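Long-range contacts in brefeldin A esterase (Bacillus subtilis, PDB 1JKM), which hydrolyses the ester bond of brefeldin A as a serine hydrolase of the alpha/beta hydrolase family, related to mammalian hormone-sensitive lipase: residues Ser83-Leu88 and Leu97-Pro102; Trp174-Arg179 and Arg211-Asp216; Ala206-Arg211 and Glu282-Gly287. All blocks are in the same frame, centred on the assembly; numbering follows the deposited sequence.

Contact 1. Residues Ser83-Leu88 and Leu97-Pro102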
loop_
_atom_site.group_PDB
_atom_site.type_symbol
_atom_site.label_atom_id
_atom_site.label_comp_id
_atom_site.label_asym_id
_atom_site.label_seq_id
_atom_site.Cartn_x
_atom_site.Cartn_y
_atom_site.Cartn_z
ATOM N N SER B 83 13.875 -31.345 4.984
ATOM C CA SER B 83 14.954 -32.331 4.942
ATOM C C SER B 83 15.908 -31.809 3.892
ATOM O O SER B 83 15.523 -30.838 3.210
ATOM C CB SER B 83 14.389 -33.691 4.571
ATOM O OG SER B 83 13.693 -33.562 3.339
ATOM N N THR B 84 17.121 -32.366 3.843
ATOM C CA THR B 84 18.060 -31.898 2.826
ATOM C C THR B 84 18.596 -33.098 2.051
ATOM O O THR B 84 18.544 -34.235 2.532
ATOM C CB THR B 84 19.242 -31.101 3.384
ATOM O OG1 THR B 84 20.049 -31.971 4.189
ATOM C CG2 THR B 84 18.830 -29.948 4.281
ATOM N N GLU B 85 18.998 -32.863 0.809
ATOM C CA GLU B 85 19.567 -33.898 -0.038
ATOM C C GLU B 85 20.804 -33.274 -0.691
ATOM O O GLU B 85 20.857 -32.051 -0.822
ATOM C CB GLU B 85 18.637 -34.389 -1.124
ATOM C CG GLU B 85 17.352 -35.042 -0.686
ATOM C CD GLU B 85 17.411 -36.522 -0.381
ATOM O OE1 GLU B 85 18.479 -37.156 -0.523
ATOM O OE2 GLU B 85 16.347 -37.066 0.008
ATOM N N THR B 86 21.801 -34.091 -1.017
ATOM C CA THR B 86 22.918 -33.571 -1.803
ATOM C C THR B 86 23.009 -34.357 -3.100
ATOM O O THR B 86 22.781 -35.572 -3.075
ATOM C CB THR B 86 24.210 -33.706 -0.979
ATOM O OG1 THR B 86 24.068 -33.004 0.270
ATOM C CG2 THR B 86 25.398 -33.179 -1.752
ATOM N N ILE B 87 23.105 -33.705 -4.243
ATOM C CA ILE B 87 23.430 -34.352 -5.500
ATOM C C ILE B 87 24.707 -33.747 -6.068
ATOM O O ILE B 87 25.175 -32.714 -5.568
ATOM C CB ILE B 87 22.279 -34.157 -6.524
ATOM C CG1 ILE B 87 22.160 -32.699 -6.929
ATOM C CG2 ILE B 87 20.972 -34.695 -5.951
ATOM C CD1 ILE B 87 21.092 -32.343 -7.938
ATOM N N LEU B 88 25.261 -34.333 -7.121
ATOM C CA LEU B 88 26.411 -33.721 -7.781
ATOM C C LEU B 88 26.037 -33.099 -9.122
ATOM O O LEU B 88 25.270 -33.683 -9.881
ATOM C CB LEU B 88 27.523 -34.750 -8.020
ATOM C CG LEU B 88 28.269 -35.230 -6.769
ATOM C CD1 LEU B 88 28.098 -36.728 -6.596
ATOM C CD2 LEU B 88 29.736 -34.846 -6.873
ATOM N N LEU B 97 20.025 -29.637 -1.960
ATOM C CA LEU B 97 18.597 -29.422 -2.153
ATOM C C LEU B 97 17.930 -29.329 -0.785
ATOM O O LEU B 97 18.156 -30.197 0.064
ATOM C CB LEU B 97 17.961 -30.545 -2.958
ATOM C CG LEU B 97 18.537 -30.878 -4.334
ATOM C CD1 LEU B 97 17.722 -32.006 -4.959
ATOM C CD2 LEU B 97 18.580 -29.688 -5.271
ATOM N N HIS B 98 17.118 -28.291 -0.607
ATOM C CA HIS B 98 16.358 -28.134 0.635
ATOM C C HIS B 98 14.884 -28.444 0.406
ATOM O O HIS B 98 14.272 -27.783 -0.449
ATOM C CB HIS B 98 16.475 -26.691 1.109
ATOM C CG HIS B 98 17.831 -26.220 1.516
ATOM N ND1 HIS B 98 18.689 -25.571 0.661
ATOM C CD2 HIS B 98 18.469 -26.285 2.715
ATOM C CE1 HIS B 98 19.805 -25.262 1.290
ATOM N NE2 HIS B 98 19.696 -25.684 2.544
ATOM N N VAL B 99 14.366 -29.478 1.009
ATOM C CA VAL B 99 13.057 -30.054 0.779
ATOM C C VAL B 99 12.072 -29.727 1.898
ATOM O O VAL B 99 12.285 -29.935 3.091
ATOM C CB VAL B 99 13.126 -31.592 0.650
ATOM C CG1 VAL B 99 11.754 -32.206 0.394
ATOM C CG2 VAL B 99 14.083 -32.002 -0.462
ATOM N N PHE B 100 10.920 -29.172 1.533
ATOM C CA PHE B 100 9.869 -28.742 2.430
ATOM C C PHE B 100 8.576 -29.475 2.101
ATOM O O PHE B 100 8.207 -29.558 0.914
ATOM C CB PHE B 100 9.598 -27.241 2.175
ATOM C CG PHE B 100 10.774 -26.338 2.386
ATOM C CD1 PHE B 100 11.749 -26.173 1.410
ATOM C CD2 PHE B 100 10.891 -25.625 3.574
ATOM C CE1 PHE B 100 12.830 -25.343 1.600
ATOM C CE2 PHE B 100 11.975 -24.781 3.770
ATOM C CZ PHE B 100 12.937 -24.638 2.799
ATOM N N ARG B 101 7.914 -30.068 3.079
ATOM C CA ARG B 101 6.585 -30.640 2.794
ATOM C C ARG B 101 5.668 -30.480 3.990
ATOM O O ARG B 101 6.146 -30.290 5.116
ATOM C CB ARG B 101 6.776 -32.108 2.394
ATOM C CG ARG B 101 7.544 -32.874 3.453
ATOM C CD ARG B 101 7.379 -34.384 3.272
ATOM N NE ARG B 101 8.098 -34.824 2.090
ATOM C CZ ARG B 101 7.518 -35.354 1.013
ATOM N NH1 ARG B 101 6.209 -35.537 0.951
ATOM N NH2 ARG B 101 8.322 -35.698 0.021
ATOM N N PRO B 102 4.359 -30.455 3.781
ATOM C CA PRO B 102 3.384 -30.371 4.854
ATOM C C PRO B 102 3.477 -31.527 5.847
ATOM O O PRO B 102 3.511 -32.675 5.423
ATOM C CB PRO B 102 2.035 -30.384 4.165
ATOM C CG PRO B 102 2.255 -30.734 2.754
ATOM C CD PRO B 102 3.727 -30.846 2.499
HETATM O O HOH W 1 10.997 -32.479 4.148
#
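Val99 O receives two donors, the backbone N of Ser83 at 2.8 Å and a water that also lies 3.0 Å from Ser83 OG, so the carbonyl ties strand 83-88 to strand 97-102 both directly and through solvent. The return bond from Val99 N to Ser83 O is straighter, 164° at the hydrogen, and completes the hydrogen-bonded pair. Two residues on in strand 83-88 and two back in its partner, Glu85 and Leu97 form the next such pair; its bond from Leu97 N to Glu85 O spans 2.8 Å and is almost linear. Between them Thr84 and His98 make a non-hydrogen-bonded pair, where the CA of Thr84 leans on Leu97 O at 3.2 Å in a CA-H...O contact. Their side chains run alongside each other, Thr84 CG2 reaching His98 CD2 at 4.0 Å. Ser83, Glu85, Leu97 and Val99 occupy the other face. There Ser83 OG, turned between its own N and carbonyl carbon (chi1 56°), rests on Val99 CB at 3.4 Å. Leu97 CD1 meets Ile87 CG2 at 4.3 Å, and helix 163-177 covers this apolar patch with Trp174 and Ala171. Strand 97-102 continues the sheet to strand 143-147, whereas strand 83-88 is the outermost strand on this side within the chain. The pairing is that of an antiparallel beta hairpin at the edge of the central alpha/beta hydrolase sheet.

Contact 2. Residues Trp174-Arg179 and Arg211-Asp216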
loop_
_atom_site.group_PDB
_atom_site.type_symbol
_atom_site.label_atom_id
_atom_site.label_comp_id
_atom_site.label_asym_id
_atom_site.label_seq_id
_atom_site.Cartn_x
_atom_site.Cartn_y
_atom_site.Cartn_z
ATOM N N TRP B 174 17.239 -34.626 -11.493
ATOM C CA TRP B 174 17.194 -35.465 -10.305
ATOM C C TRP B 174 15.818 -35.632 -9.702
ATOM O O TRP B 174 15.365 -36.696 -9.258
ATOM C CB TRP B 174 18.175 -34.899 -9.258
ATOM C CG TRP B 174 18.352 -35.825 -8.096
ATOM C CD1 TRP B 174 19.283 -36.824 -7.972
ATOM C CD2 TRP B 174 17.580 -35.836 -6.890
ATOM N NE1 TRP B 174 19.129 -37.454 -6.753
ATOM C CE2 TRP B 174 18.088 -36.861 -6.074
ATOM C CE3 TRP B 174 16.503 -35.076 -6.422
ATOM C CZ2 TRP B 174 17.554 -37.147 -4.819
ATOM C CZ3 TRP B 174 15.978 -35.361 -5.177
ATOM C CH2 TRP B 174 16.503 -36.390 -4.386
ATOM N N VAL B 175 15.106 -34.495 -9.572
ATOM C CA VAL B 175 13.769 -34.519 -8.992
ATOM C C VAL B 175 12.843 -35.333 -9.889
ATOM O O VAL B 175 12.050 -36.113 -9.386
ATOM C CB VAL B 175 13.225 -33.073 -8.810
ATOM C CG1 VAL B 175 11.792 -33.073 -8.314
ATOM C CG2 VAL B 175 14.099 -32.293 -7.837
ATOM N N ASP B 176 12.934 -35.162 -11.198
ATOM C CA ASP B 176 12.150 -35.906 -12.161
ATOM C C ASP B 176 12.384 -37.416 -12.020
ATOM O O ASP B 176 11.438 -38.187 -11.841
ATOM C CB ASP B 176 12.553 -35.471 -13.581
ATOM C CG ASP B 176 11.745 -36.261 -14.599
ATOM O OD1 ASP B 176 10.498 -36.267 -14.514
ATOM O OD2 ASP B 176 12.368 -36.879 -15.479
ATOM N N GLU B 177 13.663 -37.788 -11.834
ATOM C CA GLU B 177 13.979 -39.196 -11.603
ATOM C C GLU B 177 13.396 -39.686 -10.286
ATOM O O GLU B 177 13.169 -40.889 -10.152
ATOM C CB GLU B 177 15.475 -39.495 -11.630
ATOM C CG GLU B 177 16.248 -38.939 -12.809
ATOM C CD GLU B 177 17.710 -38.680 -12.461
ATOM O OE1 GLU B 177 18.208 -39.301 -11.488
ATOM O OE2 GLU B 177 18.372 -37.863 -13.149
ATOM N N HIS B 178 13.209 -38.812 -9.293
ATOM C CA HIS B 178 12.785 -39.207 -7.969
ATOM C C HIS B 178 11.341 -38.821 -7.669
ATOM O O HIS B 178 10.941 -38.771 -6.497
ATOM C CB HIS B 178 13.753 -38.646 -6.902
ATOM C CG HIS B 178 15.124 -39.244 -7.050
ATOM N ND1 HIS B 178 16.054 -38.777 -7.962
ATOM C CD2 HIS B 178 15.707 -40.282 -6.402
ATOM C CE1 HIS B 178 17.151 -39.508 -7.868
ATOM N NE2 HIS B 178 16.968 -40.420 -6.938
ATOM N N ARG B 179 10.515 -38.659 -8.705
ATOM C CA ARG B 179 9.074 -38.484 -8.460
ATOM C C ARG B 179 8.488 -39.490 -7.485
ATOM O O ARG B 179 7.858 -39.098 -6.482
ATOM C CB ARG B 179 8.279 -38.430 -9.756
ATOM C CG ARG B 179 8.527 -37.191 -10.613
ATOM C CD ARG B 179 7.937 -37.334 -12.002
ATOM N NE ARG B 179 8.291 -36.261 -12.910
ATOM C CZ ARG B 179 7.487 -35.292 -13.352
ATOM N NH1 ARG B 179 6.224 -35.288 -12.935
ATOM N NH2 ARG B 179 7.938 -34.370 -14.198
ATOM N N ARG B 211 15.146 -33.415 -22.716
ATOM C CA ARG B 211 14.450 -33.886 -21.518
ATOM C C ARG B 211 13.407 -32.847 -21.069
ATOM O O ARG B 211 13.096 -32.764 -19.884
ATOM C CB ARG B 211 15.333 -34.370 -20.384
ATOM C CG ARG B 211 15.597 -35.899 -20.523
ATOM C CD ARG B 211 16.246 -36.538 -19.342
ATOM N NE ARG B 211 15.425 -36.699 -18.146
ATOM C CZ ARG B 211 15.947 -37.080 -16.977
ATOM N NH1 ARG B 211 17.265 -37.329 -16.920
ATOM N NH2 ARG B 211 15.193 -37.217 -15.885
ATOM N N LEU B 212 12.689 -32.320 -22.056
ATOM C CA LEU B 212 11.532 -31.463 -21.796
ATOM C C LEU B 212 10.435 -32.182 -21.023
ATOM O O LEU B 212 9.736 -31.563 -20.188
ATOM C CB LEU B 212 10.968 -30.877 -23.074
ATOM C CG LEU B 212 10.665 -29.382 -23.168
ATOM C CD1 LEU B 212 9.649 -29.062 -24.240
ATOM C CD2 LEU B 212 10.278 -28.776 -21.832
ATOM N N ASP B 213 10.312 -33.506 -21.120
ATOM C CA ASP B 213 9.354 -34.248 -20.314
ATOM C C ASP B 213 9.554 -34.199 -18.817
ATOM O O ASP B 213 8.733 -34.697 -18.029
ATOM C CB ASP B 213 9.375 -35.725 -20.778
ATOM C CG ASP B 213 10.763 -36.299 -20.524
ATOM O OD1 ASP B 213 11.667 -35.958 -21.320
ATOM O OD2 ASP B 213 10.926 -37.050 -19.543
ATOM N N ALA B 214 10.684 -33.712 -18.307
ATOM C CA ALA B 214 10.957 -33.602 -16.898
ATOM C C ALA B 214 10.093 -32.452 -16.300
ATOM O O ALA B 214 9.935 -32.483 -15.090
ATOM C CB ALA B 214 12.434 -33.287 -16.657
ATOM N N ILE B 215 9.623 -31.510 -17.106
ATOM C CA ILE B 215 9.010 -30.279 -16.584
ATOM C C ILE B 215 7.554 -30.198 -17.047
ATOM O O ILE B 215 7.246 -30.055 -18.222
ATOM C CB ILE B 215 9.786 -29.037 -17.095
ATOM C CG1 ILE B 215 11.197 -29.044 -16.476
ATOM C CG2 ILE B 215 9.084 -27.718 -16.777
ATOM C CD1 ILE B 215 12.237 -28.256 -17.214
ATOM N N ASP B 216 6.626 -30.198 -16.101
ATOM C CA ASP B 216 5.192 -30.110 -16.336
ATOM C C ASP B 216 4.671 -28.666 -16.437
ATOM O O ASP B 216 3.786 -28.438 -17.275
ATOM C CB ASP B 216 4.439 -30.820 -15.203
ATOM C CG ASP B 216 4.782 -32.309 -15.151
ATOM O OD1 ASP B 216 4.674 -32.956 -16.215
ATOM O OD2 ASP B 216 5.142 -32.809 -14.075
HETATM O O HOH W 2 9.031 -37.265 -16.138
HETATM O O HOH W 3 12.912 -36.599 -18.127
#
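Arg211 reaches across to Asp176 and opens a salt-bridge network that fastens the C-terminal end of helix 163-177 to the turn leading into strand 217-221, in one of the helical layers flanking the sheet of the alpha/beta hydrolase fold. Its NH2 donates to Asp176 OD2 at 2.9 Å, within the guanidinium plane and onto the anti lone pair of the oxygen. A bend at chi3 (72°) swings this guanidinium toward the helix, where Glu177 OE2 makes a long ion pair with NH1 of Arg211 and Glu177 CG lies near NH2. Asp213 brings a second carboxylate close, its OD2 4.3 Å from Asp176 OD2. A water, at rather short distances, appears to bridge these two oxygens and Arg211 NE, which probably eases the repulsion between the carboxylates. Ala214 packs against the Asp176 carboxylate, CB of Ala214 to CG of Asp176 3.7 Å, and its carbonyl takes a weak bond from Arg179 NH2. The buried Arg179 comes up beside it on an extended chain and sends NE to Asp176 OD1 at 2.7 Å, so Asp176 receives an arginine on each oxygen. Ile215 packs the turn against helix 194-208. Asp216 closes the series from the other end of Arg179, and its carboxylate is also held by Arg361 and by the backbone N of Val187. Asp216 OD2 accepts from both terminal nitrogens, from NH1 of Arg179 at 2.9 Å on its syn lone pair and from NH2 of Arg179 at 3.2 Å from above the carboxylate plane, with the guanidinium and carboxylate planes 79° apart.

Contact 3. Residues Ala206-Arg211 and Glu282-Gly287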
loop_
_atom_site.group_PDB
_atom_site.type_symbol
_atom_site.label_atom_id
_atom_site.label_comp_id
_atom_site.label_asym_id
_atom_site.label_seq_id
_atom_site.Cartn_x
_atom_site.Cartn_y
_atom_site.Cartn_z
ATOM N N ALA B 206 16.679 -27.942 -20.966
ATOM C CA ALA B 206 16.073 -29.251 -20.973
ATOM C C ALA B 206 15.516 -29.573 -22.365
ATOM O O ALA B 206 15.762 -30.699 -22.818
ATOM C CB ALA B 206 14.997 -29.415 -19.909
ATOM N N LYS B 207 14.852 -28.635 -23.037
ATOM C CA LYS B 207 14.375 -28.883 -24.380
ATOM C C LYS B 207 15.505 -29.195 -25.383
ATOM O O LYS B 207 15.336 -30.032 -26.268
ATOM C CB LYS B 207 13.571 -27.713 -24.933
ATOM C CG LYS B 207 12.968 -28.001 -26.302
ATOM C CD LYS B 207 11.911 -26.984 -26.695
ATOM C CE LYS B 207 12.409 -26.101 -27.824
ATOM N NZ LYS B 207 11.443 -26.012 -28.943
ATOM N N ARG B 208 16.601 -28.455 -25.308
ATOM C CA ARG B 208 17.739 -28.694 -26.175
ATOM C C ARG B 208 18.354 -30.068 -25.948
ATOM O O ARG B 208 18.682 -30.745 -26.929
ATOM C CB ARG B 208 18.802 -27.626 -25.944
ATOM C CG ARG B 208 18.340 -26.319 -26.563
ATOM C CD ARG B 208 19.514 -25.337 -26.484
ATOM N NE ARG B 208 19.067 -24.089 -27.108
ATOM C CZ ARG B 208 19.919 -23.088 -27.250
ATOM N NH1 ARG B 208 21.159 -23.278 -26.809
ATOM N NH2 ARG B 208 19.456 -21.989 -27.806
ATOM N N ARG B 209 18.353 -30.549 -24.719
ATOM C CA ARG B 209 19.000 -31.796 -24.375
ATOM C C ARG B 209 18.023 -32.954 -24.417
ATOM O O ARG B 209 18.350 -34.025 -23.918
ATOM C CB ARG B 209 19.687 -31.671 -23.010
ATOM C CG ARG B 209 20.712 -30.537 -23.054
ATOM C CD ARG B 209 21.828 -30.730 -22.038
ATOM N NE ARG B 209 22.813 -29.642 -22.188
ATOM C CZ ARG B 209 23.469 -29.142 -21.134
ATOM N NH1 ARG B 209 23.258 -29.606 -19.905
ATOM N NH2 ARG B 209 24.330 -28.164 -21.351
ATOM N N GLY B 210 16.814 -32.759 -24.939
ATOM C CA GLY B 210 15.846 -33.830 -25.067
ATOM C C GLY B 210 15.173 -34.245 -23.784
ATOM O O GLY B 210 14.679 -35.383 -23.741
ATOM N N ARG B 211 15.146 -33.415 -22.716
ATOM C CA ARG B 211 14.450 -33.886 -21.518
ATOM C C ARG B 211 13.407 -32.847 -21.069
ATOM O O ARG B 211 13.096 -32.764 -19.884
ATOM C CB ARG B 211 15.333 -34.370 -20.384
ATOM C CG ARG B 211 15.597 -35.899 -20.523
ATOM C CD ARG B 211 16.246 -36.538 -19.342
ATOM N NE ARG B 211 15.425 -36.699 -18.146
ATOM C CZ ARG B 211 15.947 -37.080 -16.977
ATOM N NH1 ARG B 211 17.265 -37.329 -16.920
ATOM N NH2 ARG B 211 15.193 -37.217 -15.885
ATOM N N GLU B 282 10.615 -17.268 -31.480
ATOM C CA GLU B 282 9.399 -18.073 -31.411
ATOM C C GLU B 282 9.607 -19.529 -31.744
ATOM O O GLU B 282 9.034 -20.421 -31.083
ATOM C CB GLU B 282 8.309 -17.468 -32.327
ATOM C CG GLU B 282 7.905 -16.087 -31.838
ATOM C CD GLU B 282 6.964 -15.329 -32.751
ATOM O OE1 GLU B 282 6.301 -15.984 -33.590
ATOM O OE2 GLU B 282 6.881 -14.082 -32.578
ATOM N N ASP B 283 10.489 -19.856 -32.712
ATOM C CA ASP B 283 10.700 -21.266 -33.020
ATOM C C ASP B 283 11.347 -22.003 -31.879
ATOM O O ASP B 283 11.007 -23.156 -31.583
ATOM C CB ASP B 283 11.526 -21.440 -34.312
ATOM C CG ASP B 283 10.595 -21.332 -35.511
ATOM O OD1 ASP B 283 9.557 -22.041 -35.516
ATOM O OD2 ASP B 283 10.883 -20.537 -36.422
ATOM N N GLU B 284 12.195 -21.344 -31.103
ATOM C CA GLU B 284 12.722 -21.950 -29.883
ATOM C C GLU B 284 11.633 -22.194 -28.838
ATOM O O GLU B 284 11.721 -23.165 -28.071
ATOM C CB GLU B 284 13.781 -21.010 -29.302
ATOM C CG GLU B 284 15.184 -21.577 -29.284
ATOM C CD GLU B 284 16.250 -20.496 -29.218
ATOM O OE1 GLU B 284 16.135 -19.405 -29.837
ATOM O OE2 GLU B 284 17.218 -20.819 -28.484
ATOM N N LEU B 285 10.642 -21.294 -28.759
ATOM C CA LEU B 285 9.668 -21.404 -27.652
ATOM C C LEU B 285 8.523 -22.353 -27.968
ATOM O O LEU B 285 7.783 -22.852 -27.116
ATOM C CB LEU B 285 9.063 -20.011 -27.378
ATOM C CG LEU B 285 10.005 -18.894 -26.960
ATOM C CD1 LEU B 285 9.236 -17.582 -26.776
ATOM C CD2 LEU B 285 10.743 -19.269 -25.675
ATOM N N ARG B 286 8.359 -22.697 -29.251
ATOM C CA ARG B 286 7.397 -23.708 -29.677
ATOM C C ARG B 286 7.500 -24.998 -28.925
ATOM O O ARG B 286 8.587 -25.519 -28.670
ATOM C CB ARG B 286 7.618 -23.863 -31.208
ATOM C CG ARG B 286 6.349 -23.789 -32.030
ATOM C CD ARG B 286 6.519 -23.118 -33.380
ATOM N NE ARG B 286 5.859 -21.820 -33.435
ATOM C CZ ARG B 286 6.129 -20.777 -34.205
ATOM N NH1 ARG B 286 7.119 -20.815 -35.094
ATOM N NH2 ARG B 286 5.407 -19.658 -34.104
ATOM N N GLY B 287 6.371 -25.591 -28.494
ATOM C CA GLY B 287 6.333 -26.861 -27.793
ATOM C C GLY B 287 6.616 -26.870 -26.297
ATOM O O GLY B 287 6.557 -27.896 -25.625
HETATM O O HOH W 4 16.265 -23.508 -26.996
#
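The closest CA atoms of the two segments, those of Lys207 and Gly287, are 9.0 Å apart, so long side chains from the end of helix 194-208 have to bridge the distance to the short helix 282-285 and the turn after it. Lys207 stretches out with CG anti to the backbone N (chi1 -175°), then bends at its last two torsions to set the ammonium group between two carbonyls. NZ of Lys207 donates to Arg286 O at 2.9 Å, in the carbonyl plane, and more weakly to Glu284 O at 3.0 Å. Both acceptors lie where helix 282-285 gives way to the following turn, so the lysine's charge sits at the helix C-terminal end. Next to it, Arg208 keeps an extended chain and forms a salt bridge, NH2 of Arg208 to OE2 of Glu284 2.6 Å, in the guanidinium plane and nearly in line with the C-O bond. The two flat groups are nearly coplanar, 13° apart, although only this one nitrogen takes hold of the carboxylate. A water joins the same partners, accepting from Arg208 NE and donating to Glu284 OE2. The end of Arg286 leads away from helix 194-208 and pairs with Asp283, NH1 of Arg286 to OD1 of Asp283 2.8 Å. Helix 194-208 itself ends in a Schellman motif: Gly210, at positive phi, is the C-prime residue, and Arg211 N bonds to Ala206 O at 2.8 Å. The contact thus sets two positive side chains of one helix end against a carboxylate and two carbonyls of the short helix and the turn after it. Such a charged, partly hydrated surface contact is probably weakened by salt, and the lysine charge probably offsets the negative ends of the carbonyls of Glu284 and Arg286 where the helix stops.

Contact 1 is backbone pairing at the sheet edge, whereas contacts 2 and 3 join helix ends and turns mainly through charged side chains. Contacts 1 and 2 meet at Trp174 on helix 163-177, whose ring packs on Glu85, Ile87 and Leu97, so the hairpin lies against the same helix that contact 2 fastens at its end. Contacts 2 and 3 share Arg211, whose side chain works in 2 while in 3 its backbone closes the helix end, and touch where Leu212 packs on Lys207 and Gly287. Both 1 and 2 are partly buried; 2 includes a buried arginine, while no touching residue of 3 is buried. Contacts 1 and 3 stay separate, their nearest atoms about 11 Å apart.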